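Local atomic coordinates of uncharacterized hypothetical protein FTT_1539c (Francisella tularensis subsp. tularensis, PDB entry 4QVR), a protein that is of unknown function but belongs to the DUF6844 family and carries a signal sequence that probably directs it out of the cytoplasm. Residues D306-G309 / E310-M313; G349-G352 / Y353-A357. All blocks are in the same frame, centred on the assembly; numbering follows the deposited sequence.

How the contacts relate
Both contacts are local, each made within one unbroken run of chain, and contact 1 comes first in sequence. Contact 1 (306-313) caps the short helix 309-312, just ahead of strand 318-322; contact 2 (349-357) is the opening turns of the long helix 349-370, which follows strand 328-337. Their centres lie about 17 Å apart and their nearest atoms about 9 Å, so they do not touch. What they share is the antiparallel sheet 318-322, 328-337, 440-448, 424-433: Met312 packs on Val445 and Tyr353 on Val444, consecutive residues of strand 440-448. Their side chains should face opposite sides of the sheet, so the two helix starts probably pack against its two faces.

Contact 1. Residues D306-G309 / E310-M313; sequences DKSG and EDMM
Ser308 turns its OG in between its own backbone N and carbonyl carbon (chi1 71°), while Asp311 swings CG to the side of its own N (chi1 -64°), and the two side chains meet at the start of helix 309-312. Ser308 N donates to Asp311 OD2 over 3.2 Å, reaching the oxygen on its anti side and somewhat out of the carboxylate plane. In return Asp311 N reaches back to Ser308 OG, a weak bond at 3.4 Å. This reciprocal pair is a capping box with Ser308 as N-cap. The short, weakly bonded helix is closed by Met312 N to Gly309 O, 3.0 Å. A further weak bond runs from Ser308 OG to Asp311 OD2, 2.9 Å apart, so OD2 takes two bonds from Ser308, one of them weak; OD1 forms a salt bridge with Lys82. Lys307 lays its chain across Asp311, CG lying 3.6 Å from Asp311 CB, then bends at its end to bring NZ within 3.2 Å of Asp311 O. That ammonium sits well above the carbonyl plane, and Asp315 is its salt-bridge partner. At about a right angle to this chain runs selenomethionine Met312, with SE 4.0 Å from Lys307 CG; Trp430 and Val445 also touch Met312.

Contact 2. Residues G349-G352 / Y353-A357; sequences GDYG and YKQAA
Gly349 and Tyr353 close the first turn of helix 349-370, an alpha-helix whose i to i+4 ladder divides here into a packed face and an open flank. On the packed face Tyr353 N donates to Gly349 O over 3.0 Å, almost perfectly straight and in line with the C=O bond. Tyr353 also brings its ring alongside this first turn: CG stands anti to its own carbonyl carbon (chi1 -61°), which directs the ring back along the helix until CD2 is 3.0 Å from Gly349 O. Beyond the helix Arg429 makes a cation-pi contact with that ring, Tyr442 meets it edge-to-face, and Val444 of strand 440-448 touches both Tyr353 and Ala356. One turn on, Ala356 N bonds to Gly352 O, 2.9 Å away.

The loose part is the flank of Asp350 and Lys354, both exposed, where the bond from Lys354 N to Asp350 O is long at 3.4 Å and weak. At the solvent border Tyr351 and Gln355 pack closely, with a sound bond of 3.1 Å from Gln355 N to Tyr351 O. Tyr351 leans its ring forward along the helix (CG anti to the backbone N, chi1 -171°), and Gln355 from the next turn reaches back to lie against it, its amide plane turned 35° from the ring. Gln355 CG makes a CH-pi contact over one ring face, 4.2 Å from the centroid. The amide lies along the phenol end, Gln355 CD 3.3 Å from Tyr351 CZ and OE1 2.7 Å from Tyr351 OH.

Contact 1. Residues D306-G309 / E310-M313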
loop_
_atom_site.group_PDB
_atom_site.type_symbol
_atom_site.label_atom_id
_atom_site.label_comp_id
_atom_site.label_asym_id
_atom_site.label_seq_id
_atom_site.Cartn_x
_atom_site.Cartn_y
_atom_site.Cartn_z
ATOM N N ASP A 306 25.029 3.218 -7.306
ATOM C CA ASP A 306 25.061 3.217 -8.759
ATOM C C ASP A 306 23.859 2.418 -9.238
ATOM O O ASP A 306 23.968 1.577 -10.136
ATOM C CB ASP A 306 26.394 2.698 -9.322
ATOM C CG ASP A 306 27.530 3.698 -9.138
ATOM O OD1 ASP A 306 27.822 4.085 -7.993
ATOM O OD2 ASP A 306 28.144 4.094 -10.148
ATOM N N LYS A 307 22.707 2.706 -8.628
ATOM C CA LYS A 307 21.461 2.046 -8.976
ATOM C C LYS A 307 21.016 2.707 -10.293
ATOM O O LYS A 307 20.596 3.861 -10.319
ATOM C CB LYS A 307 20.444 2.191 -7.829
ATOM C CG LYS A 307 19.423 1.047 -7.692
ATOM C CD LYS A 307 18.788 1.042 -6.294
ATOM C CE LYS A 307 17.827 -0.120 -6.009
ATOM N NZ LYS A 307 16.465 -0.104 -6.670
ATOM N N SER A 308 21.193 1.977 -11.389
ATOM C CA SER A 308 20.836 2.445 -12.713
ATOM C C SER A 308 19.315 2.538 -12.910
ATOM O O SER A 308 18.539 2.040 -12.098
ATOM C CB SER A 308 21.369 1.469 -13.756
ATOM O OG SER A 308 20.614 0.273 -13.700
ATOM N N GLY A 309 18.909 3.136 -14.028
ATOM C CA GLY A 309 17.498 3.310 -14.365
ATOM C C GLY A 309 16.740 2.001 -14.402
ATOM O O GLY A 309 15.633 1.894 -13.876
ATOM N N GLU A 310 17.345 1.012 -15.033
ATOM C CA GLU A 310 16.768 -0.302 -15.123
ATOM C C GLU A 310 16.549 -0.861 -13.716
ATOM O O GLU A 310 15.536 -1.468 -13.456
ATOM C CB GLU A 310 17.692 -1.233 -15.905
ATOM C CG GLU A 310 17.089 -2.604 -16.155
ATOM C CD GLU A 310 18.053 -3.586 -16.813
ATOM O OE1 GLU A 310 19.280 -3.352 -16.784
ATOM O OE2 GLU A 310 17.581 -4.621 -17.333
ATOM N N ASP A 311 17.496 -0.632 -12.809
ATOM C CA ASP A 311 17.370 -1.120 -11.446
ATOM C C ASP A 311 16.222 -0.468 -10.691
ATOM O O ASP A 311 15.813 -0.983 -9.663
ATOM C CB ASP A 311 18.680 -0.906 -10.658
ATOM C CG ASP A 311 19.865 -1.703 -11.230
ATOM O OD1 ASP A 311 19.639 -2.833 -11.709
ATOM O OD2 ASP A 311 21.021 -1.192 -11.185
HETATM N N MSE A 312 15.700 0.653 -11.189
HETATM C CA MSE A 312 14.634 1.367 -10.492
HETATM C C MSE A 312 13.274 1.158 -11.066
HETATM O O MSE A 312 12.283 1.630 -10.502
HETATM C CB MSE A 312 14.832 2.859 -10.658
HETATM C CG MSE A 312 16.236 3.353 -10.369
HETATM SE SE MSE A 312 16.497 3.649 -8.455
HETATM C CE MSE A 312 14.829 4.540 -7.918
HETATM N N MSE A 313 13.198 0.474 -12.201
HETATM C CA MSE A 313 11.936 0.326 -12.903
HETATM C C MSE A 313 10.828 -0.344 -12.140
HETATM O O MSE A 313 9.638 -0.077 -12.402
HETATM C CB MSE A 313 12.158 -0.472 -14.176
HETATM C CG MSE A 313 12.819 0.372 -15.251
HETATM SE SE MSE A 313 11.525 1.593 -16.143
HETATM C CE MSE A 313 10.783 0.205 -17.337
#

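Contact 2. Residues G349-G352 / Y353-A357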
loop_
_atom_site.group_PDB
_atom_site.type_symbol
_atom_site.label_atom_id
_atom_site.label_comp_id
_atom_site.label_asym_id
_atom_site.label_seq_id
_atom_site.Cartn_x
_atom_site.Cartn_y
_atom_site.Cartn_z
ATOM N N GLY A 349 13.344 15.574 -21.045
ATOM C CA GLY A 349 13.692 15.152 -19.702
ATOM C C GLY A 349 12.990 16.091 -18.741
ATOM O O GLY A 349 12.327 15.649 -17.805
ATOM N N ASP A 350 13.130 17.391 -18.995
ATOM C CA ASP A 350 12.479 18.428 -18.197
ATOM C C ASP A 350 11.072 17.954 -17.817
ATOM O O ASP A 350 10.681 17.983 -16.652
ATOM C CB ASP A 350 12.334 19.741 -19.004
ATOM C CG ASP A 350 13.650 20.219 -19.636
ATOM O OD1 ASP A 350 14.720 19.674 -19.290
ATOM O OD2 ASP A 350 13.606 21.145 -20.487
ATOM N N TYR A 351 10.334 17.494 -18.822
ATOM C CA TYR A 351 8.947 17.077 -18.646
ATOM C C TYR A 351 8.721 15.723 -17.966
ATOM O O TYR A 351 7.752 15.558 -17.222
ATOM C CB TYR A 351 8.236 17.090 -20.000
ATOM C CG TYR A 351 6.754 16.873 -19.870
ATOM C CD1 TYR A 351 5.960 17.813 -19.217
ATOM C CD2 TYR A 351 6.140 15.742 -20.402
ATOM C CE1 TYR A 351 4.597 17.628 -19.081
ATOM C CE2 TYR A 351 4.773 15.550 -20.278
ATOM C CZ TYR A 351 4.005 16.497 -19.616
ATOM O OH TYR A 351 2.643 16.321 -19.487
ATOM N N GLY A 352 9.584 14.757 -18.243
ATOM C CA GLY A 352 9.456 13.442 -17.660
ATOM C C GLY A 352 9.648 13.466 -16.155
ATOM O O GLY A 352 8.884 12.845 -15.399
ATOM N N TYR A 353 10.673 14.181 -15.715
ATOM C CA TYR A 353 10.936 14.291 -14.296
ATOM C C TYR A 353 9.788 15.003 -13.592
ATOM O O TYR A 353 9.410 14.612 -12.492
ATOM C CB TYR A 353 12.272 14.985 -14.027
ATOM C CG TYR A 353 13.441 14.221 -14.613
ATOM C CD1 TYR A 353 13.773 12.971 -14.129
ATOM C CD2 TYR A 353 14.222 14.755 -15.634
ATOM C CE1 TYR A 353 14.827 12.261 -14.650
ATOM C CE2 TYR A 353 15.288 14.045 -16.158
ATOM C CZ TYR A 353 15.578 12.797 -15.655
ATOM O OH TYR A 353 16.619 12.064 -16.149
ATOM N N LYS A 354 9.217 16.025 -14.227
ATOM C CA LYS A 354 8.100 16.747 -13.633
ATOM C C LYS A 354 6.927 15.789 -13.407
ATOM O O LYS A 354 6.388 15.745 -12.315
ATOM C CB LYS A 354 7.636 17.901 -14.520
ATOM C CG LYS A 354 6.572 18.776 -13.868
ATOM C CD LYS A 354 5.695 19.492 -14.897
ATOM C CE LYS A 354 6.468 20.374 -15.868
ATOM N NZ LYS A 354 7.151 21.515 -15.202
ATOM N N GLN A 355 6.533 15.033 -14.435
ATOM C CA GLN A 355 5.409 14.091 -14.304
ATOM C C GLN A 355 5.698 12.910 -13.416
ATOM O O GLN A 355 4.767 12.310 -12.869
ATOM C CB GLN A 355 4.849 13.645 -15.656
ATOM C CG GLN A 355 3.962 14.733 -16.254
ATOM C CD GLN A 355 3.080 14.245 -17.380
ATOM O OE1 GLN A 355 1.911 14.633 -17.473
ATOM N NE2 GLN A 355 3.622 13.382 -18.233
ATOM N N ALA A 356 6.977 12.578 -13.269
ATOM C CA ALA A 356 7.383 11.522 -12.366
ATOM C C ALA A 356 7.155 12.001 -10.931
ATOM O O ALA A 356 6.836 11.209 -10.055
ATOM C CB ALA A 356 8.840 11.139 -12.594
ATOM N N ALA A 357 7.326 13.297 -10.689
ATOM C CA ALA A 357 7.080 13.871 -9.351
ATOM C C ALA A 357 5.582 13.917 -9.032
ATOM O O ALA A 357 5.192 13.897 -7.880
ATOM C CB ALA A 357 7.683 15.255 -9.241
#